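Local coordinates for lipoprotein (Leptospira interrogans serogroup Icterohaemorrhagiae serovar copenhageni, PDB 6OE6) that is of unknown function but is classed as a bacterial lipoprotein, so it is probably held at a membrane by an N-terminal lipid anchor, at residues R90-P93 against V94-T97. Numbering follows the deposited sequence.
Sequences RPNP and VSQT
The side-chain amide of N92 carries one face against S95, with S95 OG sitting directly over N92 CG at 3.2 Å. At the oxygen edge, V94 N donates to N92 OD1 in the carbonyl plane (2.9 Å). S95 N also donates to N92 OD1, at 3.2 Å, but comes from about 60° out of that plane, on the same face as S95 OG. With CG anti to the N92 nitrogen (chi1 -180°), the amide reaches forward past P93, and OD1 meets the N-H groups of V94 and S95. The bond from V94 N to N92 OD1 makes this an Asx turn. S95 OG hydrogen-bonds T97 OG1 at 2.7 Å, and either hydroxyl may donate. Backbone bonds close the loop. N92 N donates to T97 O at 2.8 Å, and P91 CA adds a CH...O contact to the same oxygen. N92 O takes weak bonds from Q96 N and T97 N. Q96 and T97 both face N92, forming a G1 beta bulge, with Q96 in the left-handed helical region (phi 58°). The loop links strand 81-89 of one sheet to strand 97-102 of the other. One amide oxygen thus takes two successive N-H groups, which should hold the N92 amide in place while its backbone closes the same turn.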
# COMPACT_ATOMS: atom_id res chain seq x y z
N ARG A 90 14.10 -4.80 4.35
CA ARG A 90 14.87 -5.15 5.54
C ARG A 90 14.11 -4.68 6.77
O ARG A 90 13.96 -3.47 6.98
CB ARG A 90 16.26 -4.52 5.48
CG ARG A 90 17.19 -5.05 6.55
CD ARG A 90 18.43 -4.19 6.73
NE ARG A 90 19.18 -4.04 5.49
CZ ARG A 90 20.04 -4.95 5.02
NH1 ARG A 90 20.25 -6.07 5.69
NH2 ARG A 90 20.70 -4.72 3.89
N PRO A 91 13.60 -5.58 7.60
CA PRO A 91 12.80 -5.16 8.75
C PRO A 91 13.64 -4.43 9.79
O PRO A 91 14.84 -4.70 9.96
CB PRO A 91 12.26 -6.47 9.32
CG PRO A 91 12.36 -7.46 8.20
CD PRO A 91 13.57 -7.05 7.42
N ASN A 92 13.02 -3.47 10.46
CA ASN A 92 13.58 -2.88 11.67
C ASN A 92 13.18 -3.79 12.82
O ASN A 92 11.98 -3.89 13.12
CB ASN A 92 13.06 -1.47 11.88
CG ASN A 92 13.63 -0.79 13.13
OD1 ASN A 92 13.76 -1.41 14.18
ND2 ASN A 92 13.95 0.50 13.02
N PRO A 93 14.12 -4.46 13.50
CA PRO A 93 13.74 -5.45 14.51
C PRO A 93 13.34 -4.85 15.85
O PRO A 93 12.87 -5.59 16.71
CB PRO A 93 15.01 -6.30 14.65
CG PRO A 93 16.11 -5.32 14.42
CD PRO A 93 15.59 -4.39 13.33
N VAL A 94 13.52 -3.55 16.05
CA VAL A 94 13.04 -2.91 17.28
C VAL A 94 11.58 -2.51 17.15
O VAL A 94 10.75 -2.84 18.01
CB VAL A 94 13.92 -1.69 17.62
CG1 VAL A 94 13.35 -0.98 18.84
CG2 VAL A 94 15.38 -2.10 17.81
N SER A 95 11.24 -1.78 16.09
CA SER A 95 9.87 -1.38 15.85
C SER A 95 9.03 -2.48 15.21
O SER A 95 7.80 -2.35 15.18
CB SER A 95 9.83 -0.11 14.97
OG SER A 95 10.56 -0.28 13.77
N GLN A 96 9.66 -3.55 14.73
CA GLN A 96 8.98 -4.66 14.05
C GLN A 96 8.20 -4.16 12.84
O GLN A 96 7.02 -4.45 12.66
CB GLN A 96 8.07 -5.43 15.02
CG GLN A 96 8.81 -6.04 16.20
CD GLN A 96 7.92 -6.97 17.03
OE1 GLN A 96 6.90 -7.47 16.54
NE2 GLN A 96 8.31 -7.20 18.28
N THR A 97 8.88 -3.37 12.00
CA THR A 97 8.24 -2.74 10.85
C THR A 97 9.10 -2.88 9.60
O THR A 97 10.30 -3.16 9.68
CB THR A 97 7.98 -1.24 11.11
OG1 THR A 97 9.20 -0.59 11.46
CG2 THR A 97 6.94 -1.05 12.24